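Local coordinates for protein aldo-keto reductase 2E (Bombyx mori, PDB 3WCZ) that reduces 3-dehydroecdysone as an NADP-dependent oxidoreductase with a TIM-barrel fold and may take part in the regulation of silkworm molting, at residues A[117-122]-A[141-146]; A[145-150]-A[172-177]; A[235-240]-A[279-284]; A[244-249]-A[267-272]. All coordinates share one frame; numbering follows the deposited sequence.

Contact 1. Residues A[117-122]-A[141-146]; sequences YLIHFP and QGMQDA. With NAP (NADP nicotinamide-adenine-dinucleotide phosphate), chain B.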
# COMPACT_ATOMS: atom_id res chain seq x y z
N TYR A 117 -1.68 0.27 -11.04
CA TYR A 117 -2.94 0.97 -10.77
C TYR A 117 -3.85 0.03 -10.01
O TYR A 117 -4.05 -1.12 -10.39
CB TYR A 117 -3.60 1.39 -12.06
CG TYR A 117 -4.58 2.53 -11.95
CD1 TYR A 117 -4.36 3.60 -11.11
CD2 TYR A 117 -5.72 2.57 -12.75
CE1 TYR A 117 -5.24 4.67 -11.05
CE2 TYR A 117 -6.61 3.63 -12.69
CZ TYR A 117 -6.36 4.68 -11.84
OH TYR A 117 -7.25 5.74 -11.83
N LEU A 118 -4.41 0.53 -8.90
CA LEU A 118 -5.29 -0.24 -8.03
C LEU A 118 -6.67 0.34 -7.95
O LEU A 118 -6.82 1.57 -7.83
CB LEU A 118 -4.73 -0.26 -6.60
CG LEU A 118 -3.32 -0.83 -6.44
CD1 LEU A 118 -2.89 -0.72 -4.99
CD2 LEU A 118 -3.22 -2.25 -6.89
N ILE A 119 -7.68 -0.53 -7.91
CA ILE A 119 -9.00 -0.09 -7.50
C ILE A 119 -8.92 0.13 -5.99
O ILE A 119 -8.62 -0.81 -5.24
CB ILE A 119 -10.08 -1.14 -7.82
CG1 ILE A 119 -10.10 -1.49 -9.31
CG2 ILE A 119 -11.45 -0.62 -7.34
CD1 ILE A 119 -11.24 -2.46 -9.66
N HIS A 120 -9.18 1.34 -5.50
CA HIS A 120 -8.89 1.68 -4.10
C HIS A 120 -9.79 0.94 -3.12
O HIS A 120 -9.34 0.48 -2.08
CB HIS A 120 -9.00 3.22 -3.93
CG HIS A 120 -8.25 3.77 -2.76
ND1 HIS A 120 -7.66 5.01 -2.78
CD2 HIS A 120 -8.01 3.25 -1.52
CE1 HIS A 120 -7.09 5.24 -1.60
NE2 HIS A 120 -7.27 4.18 -0.83
N PHE A 121 -11.08 0.83 -3.46
CA PHE A 121 -12.05 0.02 -2.71
C PHE A 121 -13.01 -0.64 -3.70
O PHE A 121 -13.25 -0.11 -4.80
CB PHE A 121 -12.92 0.88 -1.76
CG PHE A 121 -12.20 1.39 -0.55
CD1 PHE A 121 -11.55 2.59 -0.61
CD2 PHE A 121 -12.23 0.68 0.64
CE1 PHE A 121 -10.87 3.09 0.52
CE2 PHE A 121 -11.54 1.14 1.76
CZ PHE A 121 -10.87 2.36 1.70
N PRO A 122 -13.69 -1.71 -3.26
CA PRO A 122 -14.68 -2.35 -4.14
C PRO A 122 -16.01 -1.59 -4.17
O PRO A 122 -16.87 -1.95 -4.96
CB PRO A 122 -14.85 -3.76 -3.55
CG PRO A 122 -14.47 -3.61 -2.09
CD PRO A 122 -13.39 -2.53 -2.07
N GLN A 141 -12.96 -4.15 -15.84
CA GLN A 141 -12.80 -4.08 -17.27
C GLN A 141 -12.13 -2.78 -17.71
O GLN A 141 -11.29 -2.79 -18.61
CB GLN A 141 -14.11 -4.26 -17.94
CG GLN A 141 -13.89 -4.28 -19.36
CD GLN A 141 -15.11 -4.58 -20.07
OE1 GLN A 141 -16.10 -5.04 -19.48
NE2 GLN A 141 -15.08 -4.35 -21.36
N GLY A 142 -12.44 -1.67 -17.05
CA GLY A 142 -11.75 -0.42 -17.31
C GLY A 142 -10.26 -0.55 -16.95
O GLY A 142 -9.42 0.04 -17.62
N MET A 143 -9.96 -1.26 -15.86
CA MET A 143 -8.57 -1.51 -15.47
C MET A 143 -7.85 -2.32 -16.55
O MET A 143 -6.70 -2.00 -16.89
CB MET A 143 -8.48 -2.24 -14.12
CG MET A 143 -9.11 -1.47 -12.96
SD MET A 143 -8.29 0.09 -12.49
CE MET A 143 -6.89 -0.59 -11.59
N GLN A 144 -8.51 -3.36 -17.08
CA GLN A 144 -7.95 -4.18 -18.16
C GLN A 144 -7.67 -3.31 -19.37
O GLN A 144 -6.64 -3.45 -20.00
CB GLN A 144 -8.88 -5.36 -18.47
CG GLN A 144 -8.90 -6.40 -17.36
CD GLN A 144 -9.91 -7.49 -17.51
OE1 GLN A 144 -9.69 -8.62 -17.00
NE2 GLN A 144 -11.00 -7.23 -18.23
N ASP A 145 -8.57 -2.38 -19.66
CA ASP A 145 -8.36 -1.44 -20.77
C ASP A 145 -7.13 -0.54 -20.54
O ASP A 145 -6.33 -0.33 -21.46
CB ASP A 145 -9.59 -0.54 -20.96
CG ASP A 145 -10.84 -1.29 -21.42
OD1 ASP A 145 -10.75 -2.43 -21.91
OD2 ASP A 145 -11.93 -0.69 -21.25
N ALA A 146 -6.98 -0.00 -19.33
CA ALA A 146 -5.82 0.84 -19.03
C ALA A 146 -4.52 0.07 -19.22
O ALA A 146 -3.55 0.65 -19.71
CB ALA A 146 -5.89 1.37 -17.64
PA NAP B . 1.93 3.78 8.89
O1A NAP B . 3.02 3.65 7.91
O2A NAP B . 1.18 2.65 9.40
O5B NAP B . 2.31 4.67 10.12
C5B NAP B . 2.91 5.92 9.95
C4B NAP B . 3.30 6.60 11.25
O4B NAP B . 4.42 5.91 11.84
C3B NAP B . 3.67 8.03 11.16
O3B NAP B . 3.17 8.66 12.31
C2B NAP B . 5.13 7.99 11.14
O2B NAP B . 5.75 9.18 11.59
C1B NAP B . 5.46 6.83 12.04
N9A NAP B . 6.69 6.12 11.77
C8A NAP B . 7.15 5.80 10.54
N7A NAP B . 8.23 5.05 10.62
C5A NAP B . 8.51 4.87 11.95
C6A NAP B . 9.51 4.18 12.64
N6A NAP B . 10.56 3.49 12.03
N1A NAP B . 9.45 4.22 13.99
C2A NAP B . 8.47 4.87 14.62
N3A NAP B . 7.49 5.54 13.98
C4A NAP B . 7.50 5.52 12.64
O3 NAP B . 0.88 4.82 8.23
PN NAP B . -0.38 4.81 7.25
O1N NAP B . -0.30 6.10 6.52
O2N NAP B . -1.59 4.50 8.07
O5D NAP B . -0.19 3.59 6.25
C5D NAP B . 0.90 3.54 5.39
C4D NAP B . 0.58 3.77 3.90
O4D NAP B . -0.27 2.75 3.40
C3D NAP B . -0.18 5.02 3.61
O3D NAP B . 0.61 6.19 3.75
C2D NAP B . -0.68 4.76 2.28
O2D NAP B . 0.35 4.87 1.33
C1D NAP B . -1.14 3.32 2.42
N1N NAP B . -2.53 3.07 2.83
C2N NAP B . -3.42 2.60 1.94
C3N NAP B . -4.71 2.34 2.32
C7N NAP B . -5.61 1.78 1.29
O7N NAP B . -5.19 1.17 0.28
N7N NAP B . -6.93 1.83 1.57
C4N NAP B . -5.15 2.63 3.63
C5N NAP B . -4.22 3.11 4.56
C6N NAP B . -2.92 3.31 4.11
P2B NAP B . 6.83 9.97 10.71
O1X NAP B . 7.14 11.21 11.57
O2X NAP B . 8.02 9.13 10.58
O3X NAP B . 6.17 10.32 9.40
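The carbonyl oxygen of Tyr-117 is approached by a methyl group: Tyr-117 O lies 3.1 Å from Met-143 CE, a close van der Waals contact and not a hydrogen bond, on a strand residue whose backbone is paired with Ser-154 and Gly-156. Met-143 does nearly all the work from the helix side. Its CG sits beside the backbone N (chi1 -60°), and the chain then bends twice more, which folds the thioether against the strand. The two side chains cross at about a right angle, with Met-143 SD and CE each 3.6 Å from Tyr-117 CD2. Met-143 SD is 4.5 Å from the centroid of the Tyr-117 ring and 54° off its normal, an oblique Met-aromatic contact. Further back, Met-143 CG rests 3.8 Å from Ile-119 CG1. Cut back to alanine, Met-143 would probably leave a gap between strand and helix, with the Tyr-117 ring and Ile-119 without their main partner across this contact. Beyond the strand, His-120 points its ring edge at the nicotinamide amide, NE2 to N7N of NADP 3.4 Å. Strand 117-119 and helix 141-146 run antiparallel (176°) with axes 9.9 Å apart, the beta-alpha packing of a TIM barrel.

Contact 2. Residues A[145-150]-A[172-177]; sequences DARQLG and SYIRPV. With EDO (1,2-ethanediol), chain C.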
# COMPACT_ATOMS: atom_id res chain seq x y z
N ASP A 145 -8.57 -2.38 -19.66
CA ASP A 145 -8.36 -1.44 -20.77
C ASP A 145 -7.13 -0.54 -20.54
O ASP A 145 -6.33 -0.33 -21.46
CB ASP A 145 -9.59 -0.54 -20.96
CG ASP A 145 -10.84 -1.29 -21.42
OD1 ASP A 145 -10.75 -2.43 -21.91
OD2 ASP A 145 -11.93 -0.69 -21.25
N ALA A 146 -6.98 -0.00 -19.33
CA ALA A 146 -5.82 0.84 -19.03
C ALA A 146 -4.52 0.07 -19.22
O ALA A 146 -3.55 0.65 -19.71
CB ALA A 146 -5.89 1.37 -17.64
N ARG A 147 -4.50 -1.20 -18.85
CA ARG A 147 -3.32 -2.04 -19.05
C ARG A 147 -3.07 -2.26 -20.55
O ARG A 147 -1.94 -2.13 -21.02
CB ARG A 147 -3.52 -3.37 -18.34
CG ARG A 147 -2.33 -4.32 -18.38
CD ARG A 147 -2.89 -5.72 -18.03
NE ARG A 147 -2.20 -6.86 -18.64
CZ ARG A 147 -0.99 -7.24 -18.26
NH1 ARG A 147 -0.35 -6.54 -17.32
NH2 ARG A 147 -0.41 -8.30 -18.81
N GLN A 148 -4.13 -2.56 -21.31
CA GLN A 148 -3.93 -2.86 -22.73
C GLN A 148 -3.46 -1.64 -23.48
O GLN A 148 -2.70 -1.76 -24.45
CB GLN A 148 -5.19 -3.43 -23.37
CG GLN A 148 -5.61 -4.79 -22.88
CD GLN A 148 -4.59 -5.93 -23.12
OE1 GLN A 148 -3.55 -5.78 -23.79
NE2 GLN A 148 -4.86 -7.05 -22.48
N LEU A 149 -3.91 -0.45 -23.06
CA LEU A 149 -3.42 0.79 -23.62
C LEU A 149 -1.99 1.17 -23.25
O LEU A 149 -1.44 2.13 -23.81
CB LEU A 149 -4.34 1.93 -23.22
CG LEU A 149 -5.76 1.86 -23.75
CD1 LEU A 149 -6.58 2.97 -23.06
CD2 LEU A 149 -5.85 1.98 -25.27
N GLY A 150 -1.38 0.46 -22.32
CA GLY A 150 -0.02 0.78 -21.90
C GLY A 150 0.07 1.84 -20.81
O GLY A 150 1.17 2.23 -20.43
N SER A 172 -12.93 -12.65 -14.62
CA SER A 172 -12.10 -11.74 -15.42
C SER A 172 -11.02 -12.54 -16.14
O SER A 172 -10.72 -13.66 -15.73
CB SER A 172 -11.47 -10.63 -14.57
OG SER A 172 -10.57 -11.14 -13.62
N TYR A 173 -10.40 -11.95 -17.15
CA TYR A 173 -9.39 -12.68 -17.90
C TYR A 173 -8.01 -12.46 -17.35
O TYR A 173 -7.12 -13.27 -17.56
CB TYR A 173 -9.37 -12.31 -19.38
CG TYR A 173 -8.59 -11.07 -19.72
CD1 TYR A 173 -7.19 -11.05 -19.72
CD2 TYR A 173 -9.26 -9.89 -20.02
CE1 TYR A 173 -6.49 -9.89 -20.03
CE2 TYR A 173 -8.57 -8.74 -20.34
CZ TYR A 173 -7.19 -8.74 -20.34
OH TYR A 173 -6.55 -7.57 -20.66
N ILE A 174 -7.83 -11.38 -16.61
CA ILE A 174 -6.58 -11.24 -15.88
C ILE A 174 -6.82 -10.95 -14.42
O ILE A 174 -7.54 -10.01 -14.10
CB ILE A 174 -5.80 -10.16 -16.50
CG1 ILE A 174 -4.52 -9.93 -15.70
CG2 ILE A 174 -6.53 -8.93 -16.54
CD1 ILE A 174 -3.49 -9.16 -16.48
N ARG A 175 -6.25 -11.74 -13.52
CA ARG A 175 -6.46 -11.50 -12.10
C ARG A 175 -5.51 -10.40 -11.63
O ARG A 175 -4.53 -10.05 -12.30
CB ARG A 175 -6.33 -12.77 -11.25
CG ARG A 175 -4.95 -13.21 -11.04
CD ARG A 175 -4.86 -14.61 -10.42
NE ARG A 175 -5.51 -15.61 -11.28
CZ ARG A 175 -5.69 -16.89 -10.97
NH1 ARG A 175 -5.29 -17.38 -9.81
NH2 ARG A 175 -6.30 -17.68 -11.84
N PRO A 176 -5.87 -9.77 -10.53
CA PRO A 176 -5.03 -8.71 -10.00
C PRO A 176 -3.64 -9.24 -9.68
O PRO A 176 -3.49 -10.40 -9.27
CB PRO A 176 -5.78 -8.27 -8.74
CG PRO A 176 -6.74 -9.31 -8.45
CD PRO A 176 -7.06 -10.00 -9.70
N VAL A 177 -2.62 -8.41 -9.87
CA VAL A 177 -1.27 -8.77 -9.41
C VAL A 177 -1.14 -8.67 -7.90
O VAL A 177 -0.34 -9.39 -7.30
CB VAL A 177 -0.15 -7.90 -10.03
CG1 VAL A 177 -0.04 -8.14 -11.53
CG2 VAL A 177 -0.35 -6.41 -9.74
C1 EDO C . -6.31 -15.37 -15.01
O1 EDO C . -6.92 -15.33 -13.71
C2 EDO C . -4.79 -15.16 -14.87
O2 EDO C . -4.55 -13.76 -14.58
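Arg-147 leaves the last turn of helix 136-148 for Ile-174, in the loop between helix 162-170 and strand 178-182, and beyond the arginine Gly-150 ends the helix in a Schellman motif. From CB the arginine sets off toward the loop and CG continues it with the chain stretched (chi1 -176°, chi2 -162°), neither atom touching the loop. Arg-147 CD makes the first contact, 3.8 Å from Ile-174 CD1. The chain turns at chi3 (149°), and the guanidinium swings its face over that methyl: Arg-147 NE is 3.4 Å from Ile-174 CD1 and Arg-147 CZ 3.6 Å from it, the methyl lying above the plane and shifted toward the rim. At the tip, NH1 has a long, weak ion pair with Asp-12. Beside this, the Gln-148 amide and the Tyr-173 hydroxyl approach from opposite directions, NE2 to OH 2.5 Å with OH close to the amide plane; that length is too short to trust, and Tyr-173 has two conformers, so the bond is doubtful. Ile-174 CG2 lies over a face of the Tyr-173 ring. Arg-175 holds an ethanediol, probably from the crystallisation liquor: Arg-175 N gives a nearly straight bond of 2.8 Å to O2 of the ethanediol.

Contact 3. Residues A[235-240]-A[279-284]; sequences NKYRKS and FEEVAA
Lys-236 and Tyr-237 close helix 228-237 just before Arg-238 turns out of it with positive phi, and they face Glu-281 in the first turn of helix 279-286, Lys-236 CA and Glu-281 CA being 11.2 Å apart. These are the two helices that aldo-keto reductases carry in addition to the eight of their TIM barrel, and at the surface they are joined through side-chain ends. Both acid and lysine are stretched out: Lys-236 is extended from CB to NZ (chi1 171°), while Glu-281 reaches back from the opposite direction. Their ends form a salt bridge, Lys-236 NZ to Glu-281 OE2 at 2.7 Å, with NZ on the syn side but 26° out of the carboxylate plane. The second oxygen takes the phenol: Tyr-237 OH donates to Glu-281 OE1 at 2.6 Å through the syn lone pair, the carboxylate standing almost perpendicular to the ring (88°) and OE1 lying near the ring plane at its edge. OE1 also accepts from the backbone N of Thr-278, which should further restrict the carboxylate's rotation. Lys-236 NZ closes the circuit by donating to Tyr-237 OH at 3.1 Å, and Lys-236 CG sits 3.9 Å above the centre of the Tyr-237 ring.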
# COMPACT_ATOMS: atom_id res chain seq x y z
N ASN A 235 16.07 -5.80 20.43
CA ASN A 235 17.37 -6.04 21.04
C ASN A 235 18.08 -7.23 20.45
O ASN A 235 19.29 -7.19 20.21
CB ASN A 235 17.20 -6.21 22.54
CG ASN A 235 17.86 -5.13 23.30
OD1 ASN A 235 19.07 -4.90 23.15
ND2 ASN A 235 17.09 -4.44 24.13
N LYS A 236 17.36 -8.31 20.20
CA LYS A 236 17.96 -9.51 19.64
C LYS A 236 18.68 -9.25 18.32
O LYS A 236 19.78 -9.78 18.07
CB LYS A 236 16.92 -10.63 19.47
CG LYS A 236 17.42 -11.81 18.71
CD LYS A 236 16.42 -12.93 18.68
CE LYS A 236 16.93 -14.09 17.84
NZ LYS A 236 15.92 -15.17 17.64
N TYR A 237 18.03 -8.47 17.44
CA TYR A 237 18.52 -8.27 16.09
C TYR A 237 19.26 -6.95 15.89
O TYR A 237 19.74 -6.67 14.80
CB TYR A 237 17.36 -8.40 15.10
CG TYR A 237 16.80 -9.79 15.07
CD1 TYR A 237 17.55 -10.85 14.55
CD2 TYR A 237 15.54 -10.06 15.55
CE1 TYR A 237 17.03 -12.15 14.52
CE2 TYR A 237 15.02 -11.36 15.52
CZ TYR A 237 15.77 -12.39 14.99
OH TYR A 237 15.27 -13.65 15.00
N ARG A 238 19.34 -6.14 16.95
CA ARG A 238 19.96 -4.81 16.86
C ARG A 238 19.25 -3.93 15.84
O ARG A 238 19.86 -3.27 15.01
CB ARG A 238 21.45 -4.91 16.55
CG ARG A 238 22.21 -5.67 17.61
CD ARG A 238 23.67 -5.86 17.24
NE ARG A 238 23.83 -6.72 16.07
CZ ARG A 238 24.90 -6.72 15.28
NH1 ARG A 238 25.91 -5.90 15.54
NH2 ARG A 238 24.95 -7.54 14.24
N LYS A 239 17.93 -3.94 15.94
CA LYS A 239 17.06 -3.22 15.04
C LYS A 239 16.09 -2.43 15.88
O LYS A 239 16.03 -2.59 17.12
CB LYS A 239 16.34 -4.20 14.11
CG LYS A 239 17.25 -4.90 13.14
CD LYS A 239 17.55 -3.98 11.98
CE LYS A 239 18.58 -4.57 11.08
NZ LYS A 239 18.78 -3.66 9.93
N SER A 240 15.36 -1.50 15.27
CA SER A 240 14.35 -0.77 15.99
C SER A 240 13.05 -1.56 16.02
O SER A 240 12.87 -2.48 15.23
CB SER A 240 14.10 0.58 15.35
OG SER A 240 13.45 0.38 14.09
N PHE A 279 10.22 -18.51 12.72
CA PHE A 279 8.82 -18.86 12.65
C PHE A 279 8.12 -18.65 14.00
O PHE A 279 6.97 -18.22 14.05
CB PHE A 279 8.62 -20.29 12.08
CG PHE A 279 9.03 -21.39 13.01
CD1 PHE A 279 8.11 -21.95 13.89
CD2 PHE A 279 10.32 -21.93 12.95
CE1 PHE A 279 8.48 -23.00 14.73
CE2 PHE A 279 10.69 -22.97 13.80
CZ PHE A 279 9.77 -23.50 14.68
N GLU A 280 8.82 -18.91 15.10
CA GLU A 280 8.21 -18.73 16.41
C GLU A 280 7.95 -17.23 16.70
O GLU A 280 6.97 -16.87 17.34
CB GLU A 280 9.06 -19.34 17.50
CG GLU A 280 8.97 -20.87 17.58
CD GLU A 280 7.58 -21.35 18.01
OE1 GLU A 280 6.92 -20.64 18.80
OE2 GLU A 280 7.16 -22.44 17.55
N GLU A 281 8.82 -16.37 16.19
CA GLU A 281 8.69 -14.92 16.39
C GLU A 281 7.54 -14.37 15.56
O GLU A 281 6.75 -13.56 16.05
CB GLU A 281 10.00 -14.21 16.09
CG GLU A 281 11.06 -14.56 17.13
CD GLU A 281 12.47 -14.24 16.69
OE1 GLU A 281 12.74 -13.93 15.52
OE2 GLU A 281 13.34 -14.31 17.59
N VAL A 282 7.42 -14.83 14.33
CA VAL A 282 6.27 -14.45 13.51
C VAL A 282 4.99 -14.92 14.19
O VAL A 282 4.00 -14.19 14.25
CB VAL A 282 6.40 -15.02 12.09
CG1 VAL A 282 5.12 -14.81 11.27
CG2 VAL A 282 7.55 -14.37 11.38
N ALA A 283 4.97 -16.15 14.69
CA ALA A 283 3.80 -16.65 15.40
C ALA A 283 3.48 -15.81 16.64
O ALA A 283 2.31 -15.54 16.93
CB ALA A 283 4.00 -18.10 15.79
N ALA A 284 4.50 -15.36 17.36
CA ALA A 284 4.27 -14.55 18.55
C ALA A 284 3.62 -13.23 18.17
O ALA A 284 2.71 -12.75 18.86
CB ALA A 284 5.59 -14.30 19.30

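Contact 4. Residues A[244-249]-A[267-272]; sequences ILLRYL and AQNIDL. With NAP (NADP nicotinamide-adenine-dinucleotide phosphate), chain B.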
# COMPACT_ATOMS: atom_id res chain seq x y z
N ILE A 244 11.39 -4.24 13.27
CA ILE A 244 10.83 -5.54 13.58
C ILE A 244 9.43 -5.69 12.98
O ILE A 244 9.11 -6.72 12.38
CB ILE A 244 10.77 -5.76 15.13
CG1 ILE A 244 12.16 -5.74 15.77
CG2 ILE A 244 10.03 -7.04 15.48
CD1 ILE A 244 13.11 -6.77 15.22
N LEU A 245 8.60 -4.66 13.15
CA LEU A 245 7.24 -4.71 12.62
C LEU A 245 7.20 -4.84 11.11
O LEU A 245 6.37 -5.59 10.58
CB LEU A 245 6.49 -3.46 13.04
CG LEU A 245 6.24 -3.33 14.56
CD1 LEU A 245 5.67 -1.97 14.91
CD2 LEU A 245 5.29 -4.42 15.07
N LEU A 246 8.10 -4.13 10.44
CA LEU A 246 8.15 -4.22 8.98
C LEU A 246 8.73 -5.57 8.53
O LEU A 246 8.24 -6.18 7.56
CB LEU A 246 8.94 -3.05 8.42
CG LEU A 246 8.35 -1.68 8.71
CD1 LEU A 246 9.28 -0.59 8.24
CD2 LEU A 246 6.99 -1.50 8.04
N ARG A 247 9.76 -6.07 9.21
CA ARG A 247 10.35 -7.35 8.84
C ARG A 247 9.33 -8.48 9.05
O ARG A 247 9.29 -9.43 8.27
CB ARG A 247 11.63 -7.62 9.64
CG ARG A 247 12.32 -8.96 9.28
CD ARG A 247 12.94 -8.98 7.89
NE ARG A 247 12.83 -10.31 7.32
CZ ARG A 247 13.36 -10.68 6.15
NH1 ARG A 247 14.09 -9.84 5.45
NH2 ARG A 247 13.17 -11.91 5.70
N TYR A 248 8.51 -8.38 10.09
CA TYR A 248 7.43 -9.35 10.32
C TYR A 248 6.58 -9.48 9.05
O TYR A 248 6.26 -10.59 8.59
CB TYR A 248 6.60 -8.90 11.53
CG TYR A 248 5.18 -9.41 11.59
CD1 TYR A 248 4.89 -10.72 11.94
CD2 TYR A 248 4.11 -8.57 11.29
CE1 TYR A 248 3.59 -11.19 11.95
CE2 TYR A 248 2.82 -9.02 11.33
CZ TYR A 248 2.56 -10.32 11.64
OH TYR A 248 1.27 -10.78 11.68
N LEU A 249 6.22 -8.34 8.45
CA LEU A 249 5.42 -8.38 7.25
C LEU A 249 6.17 -9.00 6.07
O LEU A 249 5.62 -9.84 5.32
CB LEU A 249 4.91 -6.97 6.92
CG LEU A 249 4.01 -6.37 8.02
CD1 LEU A 249 3.80 -4.90 7.81
CD2 LEU A 249 2.70 -7.11 8.12
N ALA A 267 14.94 6.12 6.10
CA ALA A 267 16.06 5.26 5.84
C ALA A 267 15.98 3.95 6.66
O ALA A 267 16.32 2.86 6.15
CB ALA A 267 17.36 5.98 6.15
N GLN A 268 15.56 4.05 7.91
CA GLN A 268 15.44 2.85 8.75
C GLN A 268 14.43 1.86 8.19
O GLN A 268 14.62 0.65 8.27
CB GLN A 268 15.01 3.26 10.15
CG GLN A 268 16.11 3.98 10.89
CD GLN A 268 15.75 4.32 12.32
OE1 GLN A 268 14.62 4.68 12.63
NE2 GLN A 268 16.73 4.18 13.20
N ASN A 269 13.38 2.39 7.58
CA ASN A 269 12.23 1.57 7.22
C ASN A 269 12.48 0.67 6.00
O ASN A 269 11.70 -0.24 5.74
CB ASN A 269 11.00 2.45 6.99
CG ASN A 269 10.42 3.01 8.26
OD1 ASN A 269 10.76 2.57 9.37
ND2 ASN A 269 9.57 4.01 8.13
N ILE A 270 13.60 0.87 5.30
CA ILE A 270 13.96 -0.04 4.20
C ILE A 270 15.15 -0.94 4.58
O ILE A 270 15.49 -1.84 3.83
CB ILE A 270 14.21 0.77 2.89
CG1 ILE A 270 14.21 -0.14 1.67
CG2 ILE A 270 15.48 1.58 3.00
CD1 ILE A 270 13.96 0.63 0.39
N ASP A 271 15.71 -0.73 5.78
CA ASP A 271 16.89 -1.50 6.20
C ASP A 271 16.45 -2.81 6.88
O ASP A 271 16.65 -2.99 8.08
CB ASP A 271 17.78 -0.64 7.10
CG ASP A 271 19.15 -1.26 7.36
OD1 ASP A 271 19.50 -2.26 6.72
OD2 ASP A 271 19.86 -0.70 8.23
N LEU A 272 15.89 -3.72 6.09
CA LEU A 272 15.20 -4.90 6.60
C LEU A 272 15.79 -6.21 6.10
O LEU A 272 15.19 -7.25 6.33
CB LEU A 272 13.71 -4.84 6.16
CG LEU A 272 12.94 -3.55 6.41
CD1 LEU A 272 11.54 -3.69 5.84
CD2 LEU A 272 12.86 -3.21 7.88
PA NAP B . 1.93 3.78 8.89
O1A NAP B . 3.02 3.65 7.91
O2A NAP B . 1.18 2.65 9.40
O5B NAP B . 2.31 4.67 10.12
C5B NAP B . 2.91 5.92 9.95
C4B NAP B . 3.30 6.60 11.25
O4B NAP B . 4.42 5.91 11.84
C3B NAP B . 3.67 8.03 11.16
O3B NAP B . 3.17 8.66 12.31
C2B NAP B . 5.13 7.99 11.14
O2B NAP B . 5.75 9.18 11.59
C1B NAP B . 5.46 6.83 12.04
N9A NAP B . 6.69 6.12 11.77
C8A NAP B . 7.15 5.80 10.54
N7A NAP B . 8.23 5.05 10.62
C5A NAP B . 8.51 4.87 11.95
C6A NAP B . 9.51 4.18 12.64
N6A NAP B . 10.56 3.49 12.03
N1A NAP B . 9.45 4.22 13.99
C2A NAP B . 8.47 4.87 14.62
N3A NAP B . 7.49 5.54 13.98
C4A NAP B . 7.50 5.52 12.64
O3 NAP B . 0.88 4.82 8.23
PN NAP B . -0.38 4.81 7.25
O1N NAP B . -0.30 6.10 6.52
O2N NAP B . -1.59 4.50 8.07
O5D NAP B . -0.19 3.59 6.25
C5D NAP B . 0.90 3.54 5.39
C4D NAP B . 0.58 3.77 3.90
O4D NAP B . -0.27 2.75 3.40
C3D NAP B . -0.18 5.02 3.61
O3D NAP B . 0.61 6.19 3.75
C2D NAP B . -0.68 4.76 2.28
O2D NAP B . 0.35 4.87 1.33
C1D NAP B . -1.14 3.32 2.42
N1N NAP B . -2.53 3.07 2.83
C2N NAP B . -3.42 2.60 1.94
C3N NAP B . -4.71 2.34 2.32
C7N NAP B . -5.61 1.78 1.29
O7N NAP B . -5.19 1.17 0.28
N7N NAP B . -6.93 1.83 1.57
C4N NAP B . -5.15 2.63 3.63
C5N NAP B . -4.22 3.11 4.56
C6N NAP B . -2.92 3.31 4.11
P2B NAP B . 6.83 9.97 10.71
O1X NAP B . 7.14 11.21 11.57
O2X NAP B . 8.02 9.13 10.58
O3X NAP B . 6.17 10.32 9.40
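Arg-247 reaches Leu-272 with CG trans to the backbone N (chi1 -179°) and bends at chi2 (69°) and chi3, bringing the guanidinium edge-on to the Leu-272 carbonyl. Arg-247 NH1 donates to Leu-272 O at 2.9 Å, in the guanidinium plane though tilted 21° from that of the carbonyl. The other amino group, NH2, makes a salt bridge to Asp-251 one turn on, so the group has a second polar partner besides Leu-272 O. A methionine in its place would probably leave Leu-272 O without this donor and Asp-251 without its charged mate. One residue earlier, Leu-246 packs inward: its CB is 3.7 Å from Leu-272 CD1, and its CD1 lies 3.5 Å from Asn-269 O, a buried carbonyl with no polar partner in the model. Leu-246 CD1 also rests 3.7 Å from Asn-269 OD1 and so flanks the amide. That amide reads the adenine with both ends: Asn-269 OD1 accepts from N6A of NADP at 2.8 Å, and Asn-269 ND2 donates to N7A at 3.0 Å. Helix 241-251 thus backs the end of helix 263-270 where it meets the adenine, in the NADP site of a TIM-barrel aldo-keto reductase.

In the fold
The four contacts fall into two pairs on opposite sides of one TIM barrel. Contacts 1 and 2 come first along the chain, share helix 136-148 with their centres about 8 Å apart, and join it to strand 114-119 and to the loop before strand 178-182. Contacts 3 and 4 lie in the last third, their centres about 11 Å apart, and the whole of contact 4 falls between the two segments of contact 3; Lys-239 meets Asp-271 between them. NADP links one member of each pair, whose centres are about 29 Å apart: contact 1 at the nicotinamide end, contact 4 at the adenine. Contacts 2 and 3 are peripheral, away from the cofactor.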